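PDB 2NPT: mitogen-activated protein kinase kinase kinase 2 from Homo sapiens, which phosphorylates MAP kinase kinases as a protein kinase and, through the PB1 domain modelled here, probably pairs with an acidic surface of a partner protein. Local coordinates for residues N19-K24 and E81-S86; D74-A79 and K90-L95. One frame throughout, in Å; residues are numbered along the deposited sequence.

Contact 1 (N19-K24 and E81-S86); sequences NDVRVK and ELLDRS
Val21 and Leu83 meet through one methyl each: Val21 CG1 lies 3.8 Å from Leu83 CD2, ordinary van der Waals spacing between branches that approach at a slant. This single apolar pair is the tight part of the contact between strand 21-27 and the C-terminal part of helix 73-85. Two torsions of Leu83 explain the reach. CG is swung anti to the backbone N (chi1 164°), and with chi2 at 75° the CD2 methyl becomes the end of the side chain that meets the strand. The backbones can therefore stay well apart, with 8.7 Å from Val21 CA to Leu83 CA. Beyond the methyl pair the packing thins: Leu83 CD2 is 4.4 Å from Arg22 O, a marginal contact, and the two segments bury just 121 Å² between them.

Toward solvent the contact is looser still. Asn19 ND2 stops 4.6 Å from Asp84 OD1, beyond hydrogen-bonding distance, so these two exposed polar residues are neighbours and not partners. Arg38 joins them indirectly, since it forms a salt bridge with Asp84 OD2 and takes Asn19 O as a hydrogen-bond acceptor; Val21 also packs on Arg38 and Val40. The end of Arg22 leads away from the helix, where NH1 meets Lys90 O and NH2 forms a salt bridge with an acidic side chain of another protein's chain. Lys24 NZ also meets acidic groups of that chain, consistent with the basic patch by which many PB1 domains bind partners.

No hydrogen bond crosses directly between the segments, and the chemistry implies dispersion at one partly buried methyl pair, with polar bridging left to Arg38 on the solvent side.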
ATOM      1  N   ASN D  19     -10.702 -10.595  -5.752  1.00 38.75           N
ATOM      2  CA  ASN D  19      -9.702  -9.947  -4.902  1.00 37.07           C
ATOM      3  C   ASN D  19      -8.587  -9.253  -5.756  1.00 35.92           C
ATOM      4  O   ASN D  19      -8.123  -9.848  -6.703  1.00 36.28           O
ATOM      5  CB  ASN D  19      -9.162 -10.946  -3.838  1.00 37.29           C
ATOM      6  CG  ASN D  19      -8.957 -12.410  -4.375  1.00 38.02           C
ATOM      7  OD1 ASN D  19      -9.571 -12.846  -5.362  1.00 38.68           O
ATOM      8  ND2 ASN D  19      -8.109 -13.167  -3.679  1.00 38.75           N
ATOM      9  N   ASP D  20      -8.213  -7.996  -5.482  1.00 34.68           N
ATOM     10  CA  ASP D  20      -7.037  -7.393  -6.171  1.00 34.01           C
ATOM     11  C   ASP D  20      -5.755  -8.033  -5.632  1.00 31.37           C
ATOM     12  O   ASP D  20      -5.734  -8.595  -4.536  1.00 32.34           O
ATOM     13  CB  ASP D  20      -6.904  -5.886  -5.974  1.00 34.36           C
ATOM     14  CG  ASP D  20      -7.947  -5.081  -6.723  1.00 36.25           C
ATOM     15  OD1 ASP D  20      -8.673  -5.627  -7.585  1.00 34.71           O
ATOM     16  OD2 ASP D  20      -8.031  -3.883  -6.386  1.00 38.47           O
ATOM     17  N   VAL D  21      -4.707  -7.979  -6.427  1.00 29.64           N
ATOM     18  CA  VAL D  21      -3.402  -8.527  -6.031  1.00 26.84           C
ATOM     19  C   VAL D  21      -2.596  -7.393  -5.480  1.00 25.58           C
ATOM     20  O   VAL D  21      -2.308  -6.433  -6.182  1.00 25.28           O
ATOM     21  CB  VAL D  21      -2.648  -9.222  -7.181  1.00 27.18           C
ATOM     22  CG1 VAL D  21      -1.197  -9.530  -6.765  1.00 27.07           C
ATOM     23  CG2 VAL D  21      -3.387 -10.513  -7.611  1.00 28.90           C
ATOM     24  N   ARG D  22      -2.233  -7.505  -4.208  1.00 23.67           N
ATOM     25  CA  ARG D  22      -1.418  -6.506  -3.558  1.00 23.92           C
ATOM     26  C   ARG D  22       0.056  -6.728  -3.916  1.00 22.56           C
ATOM     27  O   ARG D  22       0.625  -7.790  -3.591  1.00 23.46           O
ATOM     28  CB  ARG D  22      -1.601  -6.674  -2.074  1.00 24.95           C
ATOM     29  CG  ARG D  22      -1.167  -5.585  -1.253  1.00 26.96           C
ATOM     30  CD  ARG D  22      -2.015  -5.642   0.104  1.00 26.96           C
ATOM     31  NE  ARG D  22      -1.369  -4.765   1.053  1.00 25.64           N
ATOM     32  CZ  ARG D  22      -0.496  -5.154   1.961  1.00 25.70           C
ATOM     33  NH1 ARG D  22      -0.178  -6.438   2.093  1.00 26.94           N
ATOM     34  NH2 ARG D  22       0.060  -4.263   2.753  1.00 24.94           N
ATOM     35  N   VAL D  23       0.672  -5.755  -4.556  1.00 22.60           N
ATOM     36  CA  VAL D  23       2.059  -5.889  -4.929  1.00 20.88           C
ATOM     37  C   VAL D  23       2.986  -4.913  -4.174  1.00 21.34           C
ATOM     38  O   VAL D  23       2.698  -3.729  -4.103  1.00 21.39           O
ATOM     39  CB  VAL D  23       2.233  -5.732  -6.477  1.00 21.93           C
ATOM     40  CG1 VAL D  23       3.747  -5.685  -6.874  1.00 20.56           C
ATOM     41  CG2 VAL D  23       1.502  -6.847  -7.265  1.00 22.66           C
ATOM     42  N   LYS D  24       4.122  -5.414  -3.662  1.00 19.89           N
ATOM     43  CA  LYS D  24       5.125  -4.601  -2.999  1.00 20.21           C
ATOM     44  C   LYS D  24       6.394  -4.574  -3.847  1.00 20.08           C
ATOM     45  O   LYS D  24       7.166  -5.575  -3.950  1.00 20.21           O
ATOM     46  CB  LYS D  24       5.414  -5.117  -1.578  1.00 19.43           C
ATOM     47  CG  LYS D  24       6.551  -4.375  -0.913  1.00 20.91           C
ATOM     48  CD  LYS D  24       6.511  -4.398   0.638  1.00 21.14           C
ATOM     49  CE  LYS D  24       6.785  -5.792   1.216  1.00 24.42           C
ATOM     50  NZ  LYS D  24       6.820  -5.898   2.745  1.00 24.02           N
ATOM     51  N   GLU D  81      -0.258 -17.415  -7.921  1.00 33.08           N
ATOM     52  CA  GLU D  81      -0.739 -18.664  -7.290  1.00 35.19           C
ATOM     53  C   GLU D  81      -0.100 -18.877  -5.926  1.00 34.73           C
ATOM     54  O   GLU D  81      -0.802 -19.111  -4.934  1.00 33.23           O
ATOM     55  CB  GLU D  81      -0.493 -19.915  -8.144  1.00 34.79           C
ATOM     56  CG  GLU D  81      -0.967 -21.222  -7.430  1.00 37.36           C
ATOM     57  CD  GLU D  81      -0.537 -22.514  -8.125  1.00 39.58           C
ATOM     58  OE1 GLU D  81      -0.571 -22.577  -9.387  1.00 47.33           O
ATOM     59  OE2 GLU D  81      -0.184 -23.477  -7.392  1.00 47.54           O
ATOM     60  N   LEU D  82       1.225 -18.789  -5.866  1.00 34.01           N
ATOM     61  CA  LEU D  82       1.908 -18.916  -4.580  1.00 34.73           C
ATOM     62  C   LEU D  82       1.349 -17.921  -3.558  1.00 34.66           C
ATOM     63  O   LEU D  82       1.067 -18.299  -2.421  1.00 33.65           O
ATOM     64  CB  LEU D  82       3.420 -18.724  -4.687  1.00 33.82           C
ATOM     65  CG  LEU D  82       4.159 -19.685  -5.605  1.00 35.11           C
ATOM     66  CD1 LEU D  82       5.601 -19.273  -5.549  1.00 34.88           C
ATOM     67  CD2 LEU D  82       3.952 -21.171  -5.232  1.00 35.12           C
ATOM     68  N   LEU D  83       1.197 -16.650  -3.951  1.00 35.19           N
ATOM     69  CA  LEU D  83       0.642 -15.635  -3.049  1.00 35.70           C
ATOM     70  C   LEU D  83      -0.777 -16.002  -2.577  1.00 36.76           C
ATOM     71  O   LEU D  83      -1.108 -15.838  -1.390  1.00 35.21           O
ATOM     72  CB  LEU D  83       0.596 -14.246  -3.730  1.00 36.00           C
ATOM     73  CG  LEU D  83      -0.300 -13.173  -3.076  1.00 36.71           C
ATOM     74  CD1 LEU D  83       0.309 -12.601  -1.806  1.00 38.88           C
ATOM     75  CD2 LEU D  83      -0.581 -12.039  -4.042  1.00 37.03           C
ATOM     76  N   ASP D  84      -1.610 -16.485  -3.502  1.00 37.33           N
ATOM     77  CA  ASP D  84      -3.003 -16.791  -3.162  1.00 38.74           C
ATOM     78  C   ASP D  84      -3.149 -17.993  -2.215  1.00 39.30           C
ATOM     79  O   ASP D  84      -4.137 -18.085  -1.488  1.00 40.53           O
ATOM     80  CB  ASP D  84      -3.828 -17.057  -4.419  1.00 38.91           C
ATOM     81  CG  ASP D  84      -4.119 -15.792  -5.222  1.00 39.38           C
ATOM     82  OD1 ASP D  84      -3.919 -14.668  -4.715  1.00 40.05           O
ATOM     83  OD2 ASP D  84      -4.547 -15.933  -6.380  1.00 40.41           O
ATOM     84  N   ARG D  85      -2.199 -18.921  -2.243  1.00 40.48           N
ATOM     85  CA  ARG D  85      -2.238 -20.095  -1.345  1.00 40.42           C
ATOM     86  C   ARG D  85      -1.470 -19.840  -0.047  1.00 41.12           C
ATOM     87  O   ARG D  85      -1.535 -20.641   0.874  1.00 41.05           O
ATOM     88  CB  ARG D  85      -1.662 -21.318  -2.068  1.00 40.96           C
ATOM     89  CG  ARG D  85      -2.423 -21.729  -3.302  1.00 40.50           C
ATOM     90  CD  ARG D  85      -1.798 -22.939  -3.974  1.00 43.86           C
ATOM     91  N   SER D  86      -0.759 -18.719   0.031  1.00 41.82           N
ATOM     92  CA  SER D  86       0.097 -18.390   1.168  1.00 42.97           C
ATOM     93  C   SER D  86      -0.603 -17.547   2.250  1.00 43.43           C
ATOM     94  O   SER D  86      -0.554 -16.310   2.216  1.00 43.92           O
ATOM     95  CB  SER D  86       1.366 -17.657   0.680  1.00 43.44           C
TER

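Contact 2 (D74-A79 and K90-L95); sequences DDLDKA and KSLKIL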
ATOM      1  N   ASP D  74       3.310 -16.590 -17.839  1.00 29.69           N
ATOM      2  CA  ASP D  74       3.292 -17.802 -17.025  1.00 29.81           C
ATOM      3  C   ASP D  74       4.094 -17.739 -15.743  1.00 29.66           C
ATOM      4  O   ASP D  74       3.670 -18.260 -14.722  1.00 28.18           O
ATOM      5  CB  ASP D  74       3.742 -19.011 -17.845  1.00 31.88           C
ATOM      6  CG  ASP D  74       3.458 -20.303 -17.110  1.00 34.05           C
ATOM      7  OD1 ASP D  74       2.301 -20.758 -17.155  1.00 38.64           O
ATOM      8  OD2 ASP D  74       4.370 -20.806 -16.426  1.00 40.76           O
ATOM      9  N   ASP D  75       5.253 -17.074 -15.778  1.00 28.53           N
ATOM     10  CA  ASP D  75       6.079 -16.914 -14.593  1.00 27.74           C
ATOM     11  C   ASP D  75       5.280 -16.153 -13.503  1.00 28.00           C
ATOM     12  O   ASP D  75       5.296 -16.494 -12.304  1.00 27.46           O
ATOM     13  CB  ASP D  75       7.341 -16.098 -14.943  1.00 27.24           C
ATOM     14  CG  ASP D  75       8.386 -16.875 -15.814  1.00 28.55           C
ATOM     15  OD1 ASP D  75       8.408 -18.129 -15.866  1.00 30.84           O
ATOM     16  OD2 ASP D  75       9.266 -16.192 -16.412  1.00 29.19           O
ATOM     17  N   LEU D  76       4.604 -15.099 -13.938  1.00 26.55           N
ATOM     18  CA  LEU D  76       3.879 -14.249 -13.000  1.00 27.71           C
ATOM     19  C   LEU D  76       2.694 -15.042 -12.424  1.00 28.02           C
ATOM     20  O   LEU D  76       2.405 -14.983 -11.242  1.00 26.46           O
ATOM     21  CB  LEU D  76       3.361 -13.012 -13.713  1.00 27.16           C
ATOM     22  CG  LEU D  76       2.397 -12.136 -12.884  1.00 26.91           C
ATOM     23  CD1 LEU D  76       3.048 -11.715 -11.547  1.00 25.29           C
ATOM     24  CD2 LEU D  76       1.990 -10.980 -13.686  1.00 25.42           C
ATOM     25  N   ASP D  77       1.988 -15.735 -13.312  1.00 29.60           N
ATOM     26  CA  ASP D  77       0.843 -16.552 -12.904  1.00 30.12           C
ATOM     27  C   ASP D  77       1.255 -17.511 -11.803  1.00 30.92           C
ATOM     28  O   ASP D  77       0.535 -17.670 -10.794  1.00 31.16           O
ATOM     29  CB  ASP D  77       0.280 -17.321 -14.117  1.00 30.51           C
ATOM     30  CG  ASP D  77      -0.472 -16.411 -15.107  1.00 30.65           C
ATOM     31  OD1 ASP D  77      -0.809 -15.272 -14.776  1.00 29.07           O
ATOM     32  OD2 ASP D  77      -0.719 -16.840 -16.235  1.00 32.81           O
ATOM     33  N   LYS D  78       2.409 -18.160 -11.978  1.00 31.06           N
ATOM     34  CA  LYS D  78       2.946 -19.001 -10.923  1.00 30.91           C
ATOM     35  C   LYS D  78       3.107 -18.242  -9.616  1.00 30.55           C
ATOM     36  O   LYS D  78       2.733 -18.748  -8.547  1.00 30.08           O
ATOM     37  CB  LYS D  78       4.314 -19.605 -11.334  1.00 31.30           C
ATOM     38  CG  LYS D  78       4.240 -20.703 -12.378  1.00 31.93           C
ATOM     39  CD  LYS D  78       5.592 -21.396 -12.514  1.00 33.61           C
ATOM     40  CE  LYS D  78       5.475 -22.692 -13.266  1.00 37.39           C
ATOM     41  NZ  LYS D  78       5.353 -22.385 -14.696  1.00 39.76           N
ATOM     42  N   ALA D  79       3.671 -17.022  -9.677  1.00 28.55           N
ATOM     43  CA  ALA D  79       3.884 -16.205  -8.456  1.00 28.83           C
ATOM     44  C   ALA D  79       2.588 -15.736  -7.775  1.00 29.02           C
ATOM     45  O   ALA D  79       2.474 -15.680  -6.537  1.00 29.28           O
ATOM     46  CB  ALA D  79       4.786 -14.952  -8.759  1.00 26.99           C
ATOM     47  N   LYS D  90       0.873 -11.447   2.439  1.00 35.95           N
ATOM     48  CA  LYS D  90      -0.217 -10.591   2.149  1.00 33.40           C
ATOM     49  C   LYS D  90       0.118  -9.691   0.925  1.00 30.66           C
ATOM     50  O   LYS D  90      -0.756  -8.991   0.449  1.00 28.31           O
ATOM     51  CB  LYS D  90      -0.539  -9.759   3.377  1.00 34.39           C
ATOM     52  CG  LYS D  90      -0.908 -10.572   4.607  1.00 36.07           C
ATOM     53  CD  LYS D  90      -2.413 -10.789   4.657  1.00 37.94           C
ATOM     54  N   SER D  91       1.357  -9.753   0.425  1.00 28.27           N
ATOM     55  CA  SER D  91       1.724  -9.075  -0.829  1.00 25.43           C
ATOM     56  C   SER D  91       2.675  -9.889  -1.704  1.00 25.82           C
ATOM     57  O   SER D  91       3.436 -10.723  -1.222  1.00 25.68           O
ATOM     58  CB  SER D  91       2.317  -7.681  -0.581  1.00 26.46           C
ATOM     59  OG  SER D  91       3.602  -7.710   0.064  1.00 25.23           O
ATOM     60  N   LEU D  92       2.640  -9.598  -2.997  1.00 24.78           N
ATOM     61  CA  LEU D  92       3.577 -10.165  -3.970  1.00 24.62           C
ATOM     62  C   LEU D  92       4.783  -9.242  -4.056  1.00 23.66           C
ATOM     63  O   LEU D  92       4.667  -8.090  -4.483  1.00 21.81           O
ATOM     64  CB  LEU D  92       2.881 -10.277  -5.324  1.00 24.61           C
ATOM     65  CG  LEU D  92       3.502 -11.047  -6.476  1.00 26.79           C
ATOM     66  CD1 LEU D  92       3.384 -12.528  -6.187  1.00 31.46           C
ATOM     67  CD2 LEU D  92       2.845 -10.701  -7.858  1.00 28.11           C
ATOM     68  N   LYS D  93       5.956  -9.764  -3.661  1.00 22.87           N
ATOM     69  CA  LYS D  93       7.155  -8.951  -3.595  1.00 22.69           C
ATOM     70  C   LYS D  93       7.965  -9.001  -4.891  1.00 23.60           C
ATOM     71  O   LYS D  93       8.408 -10.070  -5.320  1.00 23.43           O
ATOM     72  CB  LYS D  93       8.036  -9.345  -2.406  1.00 22.46           C
ATOM     73  CG  LYS D  93       7.313  -9.305  -1.066  1.00 23.70           C
ATOM     74  CD  LYS D  93       8.200  -9.825   0.076  1.00 24.79           C
ATOM     75  N   ILE D  94       8.143  -7.825  -5.492  1.00 23.93           N
ATOM     76  CA  ILE D  94       8.793  -7.683  -6.777  1.00 23.98           C
ATOM     77  C   ILE D  94       9.933  -6.716  -6.646  1.00 24.45           C
ATOM     78  O   ILE D  94       9.759  -5.523  -6.346  1.00 23.47           O
ATOM     79  CB  ILE D  94       7.825  -7.167  -7.901  1.00 23.82           C
ATOM     80  CG1 ILE D  94       6.624  -8.085  -8.133  1.00 26.28           C
ATOM     81  CG2 ILE D  94       8.620  -6.951  -9.232  1.00 25.61           C
ATOM     82  CD1 ILE D  94       6.942  -9.517  -8.508  1.00 28.03           C
ATOM     83  N   LEU D  95      11.125  -7.234  -6.896  1.00 23.69           N
ATOM     84  CA  LEU D  95      12.308  -6.446  -6.908  1.00 24.12           C
ATOM     85  C   LEU D  95      12.498  -5.921  -8.345  1.00 23.47           C
ATOM     86  O   LEU D  95      12.393  -6.690  -9.336  1.00 22.49           O
ATOM     87  CB  LEU D  95      13.460  -7.356  -6.415  1.00 24.31           C
ATOM     88  CG  LEU D  95      14.821  -6.739  -6.550  1.00 26.55           C
ATOM     89  CD1 LEU D  95      14.917  -5.535  -5.624  1.00 29.31           C
ATOM     90  CD2 LEU D  95      15.906  -7.823  -6.261  1.00 27.50           C
TER
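Leu92 and Leu76 both hold CG anti to the backbone N (chi1 -169° and 171°), which directs Leu92 of strand 92-98 at helix 73-85 and brings the tip of Leu76 up to meet it. Chi2 of Leu92, 74°, then splits its two methyls between two helical residues about one turn apart. CD2 goes to Leu76, with 3.8 Å between Leu92 CD2 and Leu76 CD1 as the two side chains slant past each other. Leu92 CD1 goes to Ala79, lying 3.8 Å from Ala79 CB and nearer still to the backbone, 3.3 Å from Ala79 O. That last distance is close for a methyl against a carbonyl oxygen and marks the tightest spot between the segments.

The small side chain of Ala79 points at the strand, and its CA lies 7.5 Å from Leu92 CA, evidence that helix and sheet come close here. Leu92 supplies the strand side of every close contact; the segments bury 131 Å² in all, and the three touching residues are buried in the fold. No hydrogen bond or charge crosses between the segments.

Asp74 and Lys78, both exposed, take no part in the contact with the strand. Lys78 NZ approaches Asp74 OD2 almost end-on in a salt bridge between residues four apart, about one helical turn, modelled at 2.5 Å, a length so short that its exact value is doubtful.

Tyr61 of strand 57-63 packs against both Ala79 and Leu92, while Leu76 continues the apolar layer to Leu42 and Leu45 of helix 42-53 and to Val40 and Leu70. Helix 73-85 is thus seated against the middle strand of the ubiquitin-like beta-grasp sheet, with strands 21-27 and 57-63 as that strand's neighbours.

How the contacts relate
Both contacts seat helix 73-85 on adjacent, parallel strands of one sheet: contact 1 uses its C-terminal end and strand 21-27, contact 2 an earlier part and strand 92-98. Their centres are about 7 Å apart, and the strands are tied by probable backbone hydrogen bonds, with 2.8 Å from Arg22 O to Leu92 N and 2.9 Å from Lys24 N to Leu92 O. Contact 2 is the core contact, all touching residues buried; contact 1 is only partly buried and has exposed polar residues beside it. Both are apolar where side chains touch. Leu83 also packs on Leu92, joining the two, whereas salt bridges to the partner protein flank contact 1.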